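Local coordinates for putative Zn-dependent exopeptidase (Bacteroides vulgatus ATCC 8482, PDB 3GUX), which probably acts as a zinc-dependent aminopeptidase of the M28 family, removing residues from the N-terminal ends of peptide chains, at residues P22-D27 with T305-I310; G58-F63 with E139-I144; N86-Y91 with Q183-T188; V134-E139 with N297-V302. One frame throughout, in Å; residues are numbered along the deposited sequence. Where two conformers were deposited one is given.

Contact 1. Residues P22-D27 with T305-I310; sequences PEFDAD and TVMDVI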
loop_
_atom_site.group_PDB
_atom_site.type_symbol
_atom_site.label_atom_id
_atom_site.label_comp_id
_atom_site.label_asym_id
_atom_site.label_seq_id
_atom_site.Cartn_x
_atom_site.Cartn_y
_atom_site.Cartn_z
ATOM N N PRO A 22 5.756 -16.852 5.151
ATOM C CA PRO A 22 7.104 -16.903 4.596
ATOM C C PRO A 22 7.860 -15.664 4.993
ATOM O O PRO A 22 7.242 -14.658 5.377
ATOM C CB PRO A 22 6.879 -16.876 3.091
ATOM C CG PRO A 22 5.517 -17.414 2.915
ATOM C CD PRO A 22 4.736 -16.950 4.091
ATOM N N GLU A 23 9.175 -15.722 4.890
ATOM C CA GLU A 23 10.012 -14.603 5.295
ATOM C C GLU A 23 10.047 -13.478 4.266
ATOM O O GLU A 23 10.375 -13.693 3.081
ATOM C CB GLU A 23 11.441 -15.087 5.572
ATOM C CG GLU A 23 11.544 -16.030 6.722
ATOM C CD GLU A 23 11.199 -15.408 8.075
ATOM O OE1 GLU A 23 11.486 -14.213 8.293
ATOM O OE2 GLU A 23 10.678 -16.140 8.939
ATOM N N PHE A 24 9.666 -12.284 4.724
ATOM C CA PHE A 24 9.764 -11.085 3.927
ATOM C C PHE A 24 11.244 -10.771 3.838
ATOM O O PHE A 24 11.910 -10.754 4.852
ATOM C CB PHE A 24 9.005 -9.936 4.630
ATOM C CG PHE A 24 9.116 -8.587 3.973
ATOM C CD1 PHE A 24 10.144 -7.719 4.321
ATOM C CD2 PHE A 24 8.163 -8.163 3.041
ATOM C CE1 PHE A 24 10.261 -6.482 3.733
ATOM C CE2 PHE A 24 8.256 -6.891 2.432
ATOM C CZ PHE A 24 9.308 -6.058 2.786
ATOM N N ASP A 25 11.745 -10.505 2.630
ATOM C CA ASP A 25 13.170 -10.150 2.417
ATOM C C ASP A 25 13.326 -8.647 2.356
ATOM O O ASP A 25 12.985 -8.008 1.337
ATOM C CB ASP A 25 13.715 -10.810 1.149
ATOM C CG ASP A 25 15.244 -10.842 1.114
ATOM O OD1 ASP A 25 15.862 -9.800 0.887
ATOM O OD2 ASP A 25 15.810 -11.919 1.379
ATOM N N ALA A 26 13.796 -8.074 3.462
ATOM C CA ALA A 26 13.977 -6.629 3.558
ATOM C C ALA A 26 15.030 -6.065 2.595
ATOM O O ALA A 26 14.875 -4.886 2.173
ATOM C CB ALA A 26 14.268 -6.211 5.001
ATOM N N ASP A 27 16.081 -6.825 2.254
ATOM C CA ASP A 27 17.062 -6.307 1.283
ATOM C C ASP A 27 16.440 -6.237 -0.119
ATOM O O ASP A 27 16.768 -5.356 -0.894
ATOM C CB ASP A 27 18.359 -7.114 1.231
ATOM C CG ASP A 27 19.424 -6.413 0.418
ATOM O OD1 ASP A 27 19.680 -5.217 0.680
ATOM O OD2 ASP A 27 19.994 -7.041 -0.491
ATOM N N THR A 305 5.014 -8.162 9.302
ATOM C CA THR A 305 3.748 -8.014 10.041
ATOM C C THR A 305 2.602 -8.121 9.045
ATOM O O THR A 305 1.681 -8.874 9.276
ATOM C CB THR A 305 3.677 -6.686 10.826
ATOM O OG1 THR A 305 4.638 -6.720 11.878
ATOM C CG2 THR A 305 2.251 -6.405 11.404
ATOM N N VAL A 306 2.709 -7.429 7.903
ATOM C CA VAL A 306 1.660 -7.498 6.886
ATOM C C VAL A 306 1.489 -8.924 6.363
ATOM O O VAL A 306 0.370 -9.388 6.223
ATOM C CB VAL A 306 1.840 -6.471 5.727
ATOM C CG1 VAL A 306 0.828 -6.717 4.588
ATOM C CG2 VAL A 306 1.630 -5.069 6.244
HETATM N N MSE A 307 2.573 -9.638 6.158
HETATM C CA MSE A 307 2.423 -11.015 5.678
HETATM C C MSE A 307 1.820 -11.939 6.721
HETATM O O MSE A 307 0.899 -12.688 6.398
HETATM C CB MSE A 307 3.738 -11.554 5.187
HETATM C CG MSE A 307 4.254 -10.639 4.152
HETATM SE SE MSE A 307 5.470 -11.491 3.086
HETATM C CE MSE A 307 4.111 -12.034 1.893
ATOM N N ASP A 308 2.272 -11.865 7.967
ATOM C CA ASP A 308 1.698 -12.736 9.013
ATOM C C ASP A 308 0.218 -12.394 9.243
ATOM O O ASP A 308 -0.554 -13.281 9.552
ATOM C CB ASP A 308 2.505 -12.703 10.324
ATOM C CG ASP A 308 3.703 -13.646 10.303
ATOM O OD1 ASP A 308 3.540 -14.813 10.710
ATOM O OD2 ASP A 308 4.808 -13.224 9.924
ATOM N N VAL A 309 -0.157 -11.123 9.076
ATOM C CA VAL A 309 -1.545 -10.739 9.187
ATOM C C VAL A 309 -2.313 -11.369 8.026
ATOM O O VAL A 309 -3.253 -12.129 8.269
ATOM C CB VAL A 309 -1.755 -9.219 9.237
ATOM C CG1 VAL A 309 -3.228 -8.852 8.979
ATOM C CG2 VAL A 309 -1.308 -8.676 10.568
ATOM N N ILE A 310 -1.864 -11.135 6.792
ATOM C CA ILE A 310 -2.648 -11.589 5.628
ATOM C C ILE A 310 -2.652 -13.082 5.448
ATOM O O ILE A 310 -3.672 -13.606 5.021
ATOM C CB ILE A 310 -2.284 -10.879 4.259
ATOM C CG1 ILE A 310 -0.959 -11.344 3.671
ATOM C CG2 ILE A 310 -2.310 -9.363 4.417
ATOM C CD1 ILE A 310 -0.601 -10.565 2.417
#
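M307, deposited as selenomethionine, sends its selenium into the angle between F24 and the backbone of P22. SE lies 4.2 Å from F24 CB and 4.3 Å from F24 CD2, so it comes in beside the root of the phenyl group, at the ring's edge and near its plane. The same selenium is also 4.3 Å from P22 O, the two approaches some 75° apart. All of this is van der Waals contact; no hydrogen bond joins the two segments directly. The M307 chain leaves the helix nearly extended at chi2 and then bends at SE (chi3 90°), which turns the terminal methyl away from the phenyl ring. F24 answers with CG anti to its backbone N (chi1 175°), carrying the ring past the selenium.

One shell out, polar groups of the helix that carries M307 hold residues 22-24 in place. Q304 bonds at both ends of its amide: its OE1 takes the N-H of F24, and its NE2 gives to P22 O and also meets D308 OD2. D308 OD1 in turn accepts from A21 N. K300 NZ bonds to F24 O and forms a salt bridge with E23 OE1. After F24 the chain turns into a new helix, with D25 as N-cap and its OD1 accepting from S28 N.

The N-terminal segment 22-27 therefore runs along helix 296-311 before starting helix 26-37. Helix 131-146 covers one side, where F24 packs on E139, M307 on Q143 and V306 on I140, and helix 223-236 another, touching T305, D308 and V309.

Contact 2. Residues G58-F63 with E139-I144; sequences GQLEKF and EIARQI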
loop_
_atom_site.group_PDB
_atom_site.type_symbol
_atom_site.label_atom_id
_atom_site.label_comp_id
_atom_site.label_asym_id
_atom_site.label_seq_id
_atom_site.Cartn_x
_atom_site.Cartn_y
_atom_site.Cartn_z
ATOM N N GLY A 58 5.443 -3.620 -14.801
ATOM C CA GLY A 58 6.260 -4.758 -15.220
ATOM C C GLY A 58 6.575 -5.724 -14.108
ATOM O O GLY A 58 6.507 -6.963 -14.274
ATOM N N GLN A 59 6.933 -5.175 -12.964
ATOM C CA GLN A 59 7.245 -6.012 -11.817
ATOM C C GLN A 59 6.031 -6.769 -11.319
ATOM O O GLN A 59 6.162 -7.949 -10.992
ATOM C CB GLN A 59 7.854 -5.174 -10.690
ATOM C CG GLN A 59 9.276 -4.719 -11.011
ATOM C CD GLN A 59 10.231 -5.890 -11.138
ATOM O OE1 GLN A 59 10.116 -6.872 -10.415
ATOM N NE2 GLN A 59 11.167 -5.795 -12.075
ATOM N N LEU A 60 4.864 -6.121 -11.234
ATOM C CA LEU A 60 3.658 -6.850 -10.801
ATOM C C LEU A 60 3.313 -7.995 -11.806
ATOM O O LEU A 60 2.858 -9.078 -11.376
ATOM C CB LEU A 60 2.461 -5.933 -10.537
ATOM C CG LEU A 60 2.488 -4.979 -9.327
ATOM C CD1 LEU A 60 1.253 -4.100 -9.383
ATOM C CD2 LEU A 60 2.563 -5.679 -7.987
ATOM N N GLU A 61 3.560 -7.767 -13.107
ATOM C CA GLU A 61 3.380 -8.801 -14.134
ATOM C C GLU A 61 4.414 -9.927 -13.930
ATOM O O GLU A 61 4.055 -11.123 -13.896
ATOM C CB GLU A 61 3.501 -8.231 -15.554
ATOM N N LYS A 62 5.690 -9.542 -13.795
ATOM C CA LYS A 62 6.778 -10.500 -13.546
ATOM C C LYS A 62 6.470 -11.370 -12.321
ATOM O O LYS A 62 6.773 -12.571 -12.331
ATOM C CB LYS A 62 8.135 -9.782 -13.367
ATOM C CG LYS A 62 9.338 -10.710 -13.032
ATOM C CD LYS A 62 10.646 -9.949 -12.844
ATOM N N PHE A 63 5.860 -10.780 -11.285
ATOM C CA PHE A 63 5.525 -11.516 -10.065
ATOM C C PHE A 63 4.143 -12.216 -10.050
ATOM O O PHE A 63 3.622 -12.537 -8.973
ATOM C CB PHE A 63 5.688 -10.626 -8.800
ATOM C CG PHE A 63 7.081 -10.062 -8.590
ATOM C CD1 PHE A 63 8.228 -10.738 -8.993
ATOM C CD2 PHE A 63 7.238 -8.876 -7.887
ATOM C CE1 PHE A 63 9.476 -10.197 -8.758
ATOM C CE2 PHE A 63 8.492 -8.350 -7.644
ATOM C CZ PHE A 63 9.599 -8.999 -8.080
ATOM N N GLU A 139 7.775 -6.562 -2.716
ATOM C CA GLU A 139 8.375 -7.723 -2.060
ATOM C C GLU A 139 7.278 -8.658 -1.571
ATOM O O GLU A 139 7.444 -9.859 -1.663
ATOM C CB GLU A 139 9.326 -7.325 -0.919
ATOM C CG GLU A 139 9.799 -8.481 -0.050
ATOM C CD GLU A 139 10.574 -9.576 -0.813
ATOM O OE1 GLU A 139 10.934 -9.420 -2.008
ATOM O OE2 GLU A 139 10.837 -10.611 -0.187
ATOM N N ILE A 140 6.162 -8.126 -1.064
ATOM C CA ILE A 140 5.020 -8.997 -0.684
ATOM C C ILE A 140 4.460 -9.735 -1.928
ATOM O O ILE A 140 4.159 -10.924 -1.858
ATOM C CB ILE A 140 3.947 -8.235 0.098
ATOM C CG1 ILE A 140 4.501 -7.844 1.473
ATOM C CG2 ILE A 140 2.658 -9.081 0.259
ATOM C CD1 ILE A 140 3.655 -6.903 2.248
ATOM N N ALA A 141 4.399 -9.040 -3.063
ATOM C CA ALA A 141 3.959 -9.631 -4.334
ATOM C C ALA A 141 4.824 -10.839 -4.716
ATOM O O ALA A 141 4.313 -11.914 -5.043
ATOM C CB ALA A 141 3.986 -8.579 -5.465
ATOM N N ARG A 142 6.136 -10.644 -4.645
ATOM C CA ARG A 142 7.097 -11.668 -4.980
ATOM C C ARG A 142 6.900 -12.913 -4.101
ATOM O O ARG A 142 6.989 -14.036 -4.587
ATOM C CB ARG A 142 8.514 -11.097 -4.842
ATOM C CG ARG A 142 9.617 -12.064 -5.333
ATOM C CD ARG A 142 11.021 -11.479 -5.216
ATOM N NE ARG A 142 11.507 -11.430 -3.833
ATOM C CZ ARG A 142 12.092 -12.432 -3.183
ATOM N NH1 ARG A 142 12.267 -13.625 -3.759
ATOM N NH2 ARG A 142 12.487 -12.268 -1.919
ATOM N N GLN A 143 6.621 -12.700 -2.817
ATOM C CA GLN A 143 6.389 -13.787 -1.881
ATOM C C GLN A 143 5.062 -14.468 -2.172
ATOM O O GLN A 143 4.949 -15.692 -1.983
ATOM C CB GLN A 143 6.389 -13.282 -0.438
ATOM C CG GLN A 143 7.705 -12.677 0.045
ATOM C CD GLN A 143 8.830 -13.664 0.189
ATOM O OE1 GLN A 143 8.622 -14.863 0.442
ATOM N NE2 GLN A 143 10.046 -13.157 0.053
ATOM N N ILE A 144 4.052 -13.679 -2.586
ATOM C CA ILE A 144 2.745 -14.254 -2.941
ATOM C C ILE A 144 2.962 -15.198 -4.110
ATOM O O ILE A 144 2.430 -16.298 -4.107
ATOM C CB ILE A 144 1.645 -13.211 -3.256
ATOM C CG1 ILE A 144 1.232 -12.479 -1.978
ATOM C CG2 ILE A 144 0.420 -13.902 -3.873
ATOM C CD1 ILE A 144 0.279 -11.326 -2.188
#
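F63 lays its ring flat against R142, and the aliphatic part of the arginine crosses one face. R142 CB stands 3.8 Å from the ring centroid and only 6° off the normal, a well-centred CH-pi contact, while R142 CG follows at 3.9 Å from F63 CE1. A141 meets the ring obliquely: its CB is 4.1 Å from F63 CD2 and also 4.1 Å from L60 CD2, so one methyl fits against both the leucine and the ring.

R142 is straight as far as CD and then bends (chi3 74°), which swings the guanidinium off the phenyl, the two planes 67° apart. There it grips E139 side-on, with R142 NE 2.8 Å from E139 OE1 and R142 NH2 2.9 Å from E139 OE2. Q143 NE2 reaches the second oxygen from above the carboxylate plane. With several donors on a buried carboxylate, E139 is probably kept ionised. Were F63 cut back to an alanine, the CB-CG stem of R142 would probably lose the ring face it lies on, and a gap would be likely to open beside A141.

F63 comes just after helix 47-62, and its carbonyl accepts from Y91 OH at the sheet. That helix and 131-146 lie side by side on strand 152-158, L60 and A141 both touching I155, while Y32 of helix 26-37 packs against R142 and E139.

Contact 3. Residues N86-Y91 with Q183-T188; sequences NIIGAY and QYWART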
loop_
_atom_site.group_PDB
_atom_site.type_symbol
_atom_site.label_atom_id
_atom_site.label_comp_id
_atom_site.label_asym_id
_atom_site.label_seq_id
_atom_site.Cartn_x
_atom_site.Cartn_y
_atom_site.Cartn_z
ATOM N N ASN A 86 -3.167 4.655 -12.229
ATOM C CA ASN A 86 -3.275 3.760 -11.071
ATOM C C ASN A 86 -2.883 2.364 -11.566
ATOM O O ASN A 86 -3.343 1.944 -12.616
ATOM C CB ASN A 86 -4.699 3.702 -10.511
ATOM C CG ASN A 86 -5.103 4.940 -9.753
ATOM O OD1 ASN A 86 -4.273 5.642 -9.182
ATOM N ND2 ASN A 86 -6.414 5.208 -9.725
ATOM N N ILE A 87 -2.097 1.618 -10.790
ATOM C CA ILE A 87 -1.589 0.281 -11.192
ATOM C C ILE A 87 -2.095 -0.774 -10.211
ATOM O O ILE A 87 -1.881 -0.637 -9.023
ATOM C CB ILE A 87 -0.044 0.273 -11.226
ATOM C CG1 ILE A 87 0.474 1.426 -12.101
ATOM C CG2 ILE A 87 0.493 -1.086 -11.719
ATOM C CD1 ILE A 87 1.964 1.621 -12.103
ATOM N N ILE A 88 -2.771 -1.819 -10.693
ATOM C CA ILE A 88 -3.346 -2.821 -9.798
ATOM C C ILE A 88 -2.884 -4.234 -10.172
ATOM O O ILE A 88 -2.888 -4.603 -11.348
ATOM C CB ILE A 88 -4.905 -2.745 -9.740
ATOM C CG1 ILE A 88 -5.392 -1.319 -9.455
ATOM C CG2 ILE A 88 -5.448 -3.672 -8.661
ATOM C CD1 ILE A 88 -5.462 -0.389 -10.673
ATOM N N GLY A 89 -2.463 -5.003 -9.161
ATOM C CA GLY A 89 -2.032 -6.396 -9.328
ATOM C C GLY A 89 -2.896 -7.301 -8.454
ATOM O O GLY A 89 -2.885 -7.182 -7.232
ATOM N N ALA A 90 -3.643 -8.212 -9.085
ATOM C CA ALA A 90 -4.572 -9.108 -8.395
ATOM C C ALA A 90 -4.001 -10.498 -8.325
ATOM O O ALA A 90 -3.408 -10.960 -9.296
ATOM C CB ALA A 90 -5.923 -9.156 -9.124
ATOM N N TYR A 91 -4.173 -11.133 -7.167
ATOM C CA TYR A 91 -3.800 -12.527 -6.944
ATOM C C TYR A 91 -5.059 -13.290 -6.613
ATOM O O TYR A 91 -5.910 -12.791 -5.868
ATOM C CB TYR A 91 -2.786 -12.648 -5.817
ATOM C CG TYR A 91 -1.456 -12.145 -6.249
ATOM C CD1 TYR A 91 -0.595 -12.964 -6.953
ATOM C CD2 TYR A 91 -1.076 -10.838 -6.009
ATOM C CE1 TYR A 91 0.629 -12.520 -7.376
ATOM C CE2 TYR A 91 0.153 -10.372 -6.434
ATOM C CZ TYR A 91 1.001 -11.219 -7.123
ATOM O OH TYR A 91 2.218 -10.770 -7.563
ATOM N N GLN A 183 -9.166 8.627 -4.927
ATOM C CA GLN A 183 -10.533 9.157 -5.095
ATOM C C GLN A 183 -11.101 8.586 -6.366
ATOM O O GLN A 183 -12.230 8.163 -6.388
ATOM C CB GLN A 183 -10.592 10.692 -5.159
ATOM C CG GLN A 183 -10.657 11.351 -3.803
ATOM C CD GLN A 183 -10.504 12.858 -3.859
ATOM O OE1 GLN A 183 -9.383 13.385 -3.871
ATOM N NE2 GLN A 183 -11.616 13.559 -3.817
ATOM N N TYR A 184 -10.303 8.595 -7.427
ATOM C CA TYR A 184 -10.724 8.025 -8.696
ATOM C C TYR A 184 -11.000 6.542 -8.529
ATOM O O TYR A 184 -12.086 6.049 -8.864
ATOM C CB TYR A 184 -9.659 8.250 -9.775
ATOM C CG TYR A 184 -10.089 7.766 -11.128
ATOM C CD1 TYR A 184 -10.805 8.601 -11.996
ATOM C CD2 TYR A 184 -9.818 6.472 -11.543
ATOM C CE1 TYR A 184 -11.204 8.158 -13.220
ATOM C CE2 TYR A 184 -10.224 6.030 -12.769
ATOM C CZ TYR A 184 -10.921 6.863 -13.592
ATOM O OH TYR A 184 -11.304 6.404 -14.810
ATOM N N TRP A 185 -10.026 5.840 -7.969
ATOM C CA TRP A 185 -10.146 4.400 -7.809
ATOM C C TRP A 185 -11.329 3.985 -6.940
ATOM O O TRP A 185 -12.080 3.136 -7.341
ATOM C CB TRP A 185 -8.873 3.785 -7.221
ATOM C CG TRP A 185 -9.039 2.247 -7.045
ATOM C CD1 TRP A 185 -8.873 1.295 -8.010
ATOM C CD2 TRP A 185 -9.447 1.543 -5.860
ATOM N NE1 TRP A 185 -9.145 0.040 -7.502
ATOM C CE2 TRP A 185 -9.496 0.161 -6.184
ATOM C CE3 TRP A 185 -9.768 1.937 -4.556
ATOM C CZ2 TRP A 185 -9.852 -0.831 -5.251
ATOM C CZ3 TRP A 185 -10.119 0.926 -3.610
ATOM C CH2 TRP A 185 -10.158 -0.427 -3.975
ATOM N N ALA A 186 -11.476 4.575 -5.753
ATOM C CA ALA A 186 -12.532 4.151 -4.843
ATOM C C ALA A 186 -13.867 4.416 -5.483
ATOM O O ALA A 186 -14.687 3.525 -5.502
ATOM C CB ALA A 186 -12.414 4.811 -3.451
ATOM N N ARG A 187 -14.057 5.608 -6.069
ATOM C CA ARG A 187 -15.319 5.968 -6.735
ATOM C C ARG A 187 -15.740 4.910 -7.753
ATOM O O ARG A 187 -16.892 4.433 -7.730
ATOM C CB ARG A 187 -15.214 7.345 -7.431
ATOM N N THR A 188 -14.791 4.539 -8.618
ATOM C CA THR A 188 -15.007 3.545 -9.668
ATOM C C THR A 188 -13.808 2.562 -9.727
ATOM O O THR A 188 -12.880 2.778 -10.496
ATOM C CB THR A 188 -15.202 4.250 -11.010
ATOM O OG1 THR A 188 -14.017 4.982 -11.324
ATOM C CG2 THR A 188 -16.348 5.238 -10.939
#
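The side-chain amide of N86 brings its ND2 up to both Y184 and W185. Neither ring is stacked by it. The amide stands almost upright to the indole, the planes 80° apart, and touches W185 through the stem, ND2 to CB 3.8 Å. Toward Y184 the tilt is 54°, and ND2 approaches CD2 obliquely at 4.1 Å. One face of the tyrosine ring has T188 OG1 above it, displaced toward the rim. The indole meets the strand a second time where I88 CG1 comes within 4.4 Å of W185 NE1, and the ring of Y194 also packs on it.

W185 has CG anti to the backbone N (179°), which sets the indole beside I88, whereas the Y184 ring lies against strand 66-75. Here helix 180-187 packs on strand 81-91 of the mixed sheet of the M28 fold, the axes of the two segments 10.4 Å apart.

N86 does its polar business with others: ND2 gives to Q70 OE1 and G181 O, and OD1 accepts from D159 N. Tied to the neighbouring strand, to the start of this helix and to D159, just past strand 152-158, it meets the aromatic pair by van der Waals contact alone, a buried polar group whose hydrogen bonds lie beside the interface.

Contact 4. Residues V134-E139 with N297-V302; sequences VGVLLE and NTLKAV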
loop_
_atom_site.group_PDB
_atom_site.type_symbol
_atom_site.label_atom_id
_atom_site.label_comp_id
_atom_site.label_asym_id
_atom_site.label_seq_id
_atom_site.Cartn_x
_atom_site.Cartn_y
_atom_site.Cartn_z
ATOM N N VAL A 134 5.435 1.255 -1.652
ATOM C CA VAL A 134 5.430 0.501 -2.899
ATOM C C VAL A 134 6.476 -0.637 -2.854
ATOM O O VAL A 134 6.206 -1.766 -3.278
ATOM C CB VAL A 134 5.690 1.394 -4.139
ATOM C CG1 VAL A 134 5.917 0.524 -5.387
ATOM C CG2 VAL A 134 4.540 2.382 -4.361
ATOM N N GLY A 135 7.679 -0.314 -2.387
ATOM C CA GLY A 135 8.729 -1.298 -2.273
ATOM C C GLY A 135 8.397 -2.498 -1.405
ATOM O O GLY A 135 8.682 -3.636 -1.770
ATOM N N VAL A 136 7.790 -2.242 -0.254
ATOM C CA VAL A 136 7.363 -3.311 0.623
ATOM C C VAL A 136 6.304 -4.174 -0.078
ATOM O O VAL A 136 6.332 -5.397 -0.004
ATOM C CB VAL A 136 6.767 -2.747 1.901
ATOM C CG1 VAL A 136 6.074 -3.844 2.674
ATOM C CG2 VAL A 136 7.808 -2.096 2.733
ATOM N N LEU A 137 5.366 -3.549 -0.774
ATOM C CA LEU A 137 4.318 -4.298 -1.467
ATOM C C LEU A 137 4.829 -5.152 -2.637
ATOM O O LEU A 137 4.284 -6.242 -2.896
ATOM C CB LEU A 137 3.183 -3.350 -1.895
ATOM C CG LEU A 137 2.357 -2.773 -0.728
ATOM C CD1 LEU A 137 1.196 -1.899 -1.221
ATOM C CD2 LEU A 137 1.831 -3.884 0.201
ATOM N N LEU A 138 5.849 -4.670 -3.348
ATOM C CA LEU A 138 6.451 -5.448 -4.432
ATOM C C LEU A 138 7.071 -6.702 -3.846
ATOM O O LEU A 138 6.896 -7.783 -4.397
ATOM C CB LEU A 138 7.519 -4.652 -5.190
ATOM C CG LEU A 138 7.052 -3.539 -6.142
ATOM C CD1 LEU A 138 8.225 -2.689 -6.625
ATOM C CD2 LEU A 138 6.290 -4.109 -7.330
ATOM N N GLU A 139 7.775 -6.562 -2.716
ATOM C CA GLU A 139 8.375 -7.723 -2.060
ATOM C C GLU A 139 7.278 -8.658 -1.571
ATOM O O GLU A 139 7.444 -9.859 -1.663
ATOM C CB GLU A 139 9.326 -7.325 -0.919
ATOM C CG GLU A 139 9.799 -8.481 -0.050
ATOM C CD GLU A 139 10.574 -9.576 -0.813
ATOM O OE1 GLU A 139 10.934 -9.420 -2.008
ATOM O OE2 GLU A 139 10.837 -10.611 -0.187
ATOM N N ASN A 297 15.668 -2.808 8.884
ATOM C CA ASN A 297 14.924 -3.311 10.054
ATOM C C ASN A 297 13.456 -2.815 10.072
ATOM O O ASN A 297 12.526 -3.577 10.449
ATOM C CB ASN A 297 15.598 -2.931 11.364
ATOM C CG ASN A 297 16.947 -3.635 11.571
ATOM O OD1 ASN A 297 17.143 -4.751 11.138
ATOM N ND2 ASN A 297 17.837 -2.993 12.288
ATOM N N THR A 298 13.257 -1.561 9.663
ATOM C CA THR A 298 11.924 -0.975 9.621
ATOM C C THR A 298 11.127 -1.663 8.537
ATOM O O THR A 298 9.995 -2.051 8.757
ATOM C CB THR A 298 11.970 0.533 9.400
ATOM O OG1 THR A 298 12.769 1.124 10.424
ATOM C CG2 THR A 298 10.499 1.144 9.419
ATOM N N LEU A 299 11.729 -1.849 7.367
ATOM C CA LEU A 299 11.059 -2.550 6.262
ATOM C C LEU A 299 10.627 -3.973 6.665
ATOM O O LEU A 299 9.507 -4.410 6.358
ATOM C CB LEU A 299 11.982 -2.580 5.019
ATOM C CG LEU A 299 12.363 -1.243 4.392
ATOM C CD1 LEU A 299 13.355 -1.462 3.242
ATOM C CD2 LEU A 299 11.124 -0.498 3.901
ATOM N N LYS A 300 11.514 -4.670 7.380
ATOM C CA LYS A 300 11.269 -6.017 7.790
ATOM C C LYS A 300 10.088 -6.057 8.764
ATOM O O LYS A 300 9.214 -6.921 8.654
ATOM C CB LYS A 300 12.520 -6.656 8.435
ATOM C CG LYS A 300 12.296 -8.102 9.008
ATOM C CD LYS A 300 12.002 -9.151 7.917
ATOM C CE LYS A 300 11.895 -10.596 8.496
ATOM N NZ LYS A 300 11.574 -11.626 7.432
ATOM N N ALA A 301 10.061 -5.124 9.715
ATOM C CA ALA A 301 8.973 -5.079 10.690
ATOM C C ALA A 301 7.638 -4.861 10.026
ATOM O O ALA A 301 6.634 -5.486 10.398
ATOM C CB ALA A 301 9.218 -3.988 11.757
ATOM N N VAL A 302 7.592 -3.956 9.062
ATOM C CA VAL A 302 6.334 -3.668 8.371
ATOM C C VAL A 302 5.933 -4.809 7.451
ATOM O O VAL A 302 4.799 -5.297 7.492
ATOM C CB VAL A 302 6.403 -2.362 7.569
ATOM C CG1 VAL A 302 5.116 -2.170 6.709
ATOM C CG2 VAL A 302 6.604 -1.211 8.547
#
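V136 and L299 meet methyl to methyl because of how each side chain is turned. With chi1 at 168°, V136 holds CG1 anti to its backbone N and leaves CG2 beside that N, so the two methyls spread toward different partners. L299 has CG anti to the carbonyl carbon (chi1 -63°), and its CD2 branch swings in to 3.9 Å from V136 CG2. One helical turn on, V302 points at the same valine, its CG1 4.5 Å from V136 CG1, a looser touch that sets the valine against two residues spaced three apart on the facing helix.

The backbones come near at this point, V136 CA to L299 CA 6.8 Å. This is helix-to-helix packing within the alpha/beta phosphorylase/hydrolase-like fold: helix 131-146 turns V134, L137 and L138 to F157 of the central sheet and V136 to a different side, facing helix 296-311. L299 also reaches I33 of helix 26-37, so three helices meet around it.

The three touching residues are buried, while T298, on another side of its helix, bonds through OG1 to G207 O and packs with A301 on Y241.

How the contacts relate
Contacts 1 and 4 use neighbouring parts of helix 296-311, their centres 8 Å apart, and K300 NZ ties them together through E23 OE1 at 2.7 Å. Contact 2 shares E139 with contact 4; the E139 carboxylate, besides its R142 salt bridge, has OE2 3.0 Å from D25 N of contact 1. Contact 3 lies across the centre of the chain from contacts 1 and 4, about 23 Å from contact 1 between centres, yet its strand reaches contact 2 where Y91 OH is 2.7 Å from F63 O. No metal or ligand is among the partners described for the four, which join helices and sheet of the M28 framework.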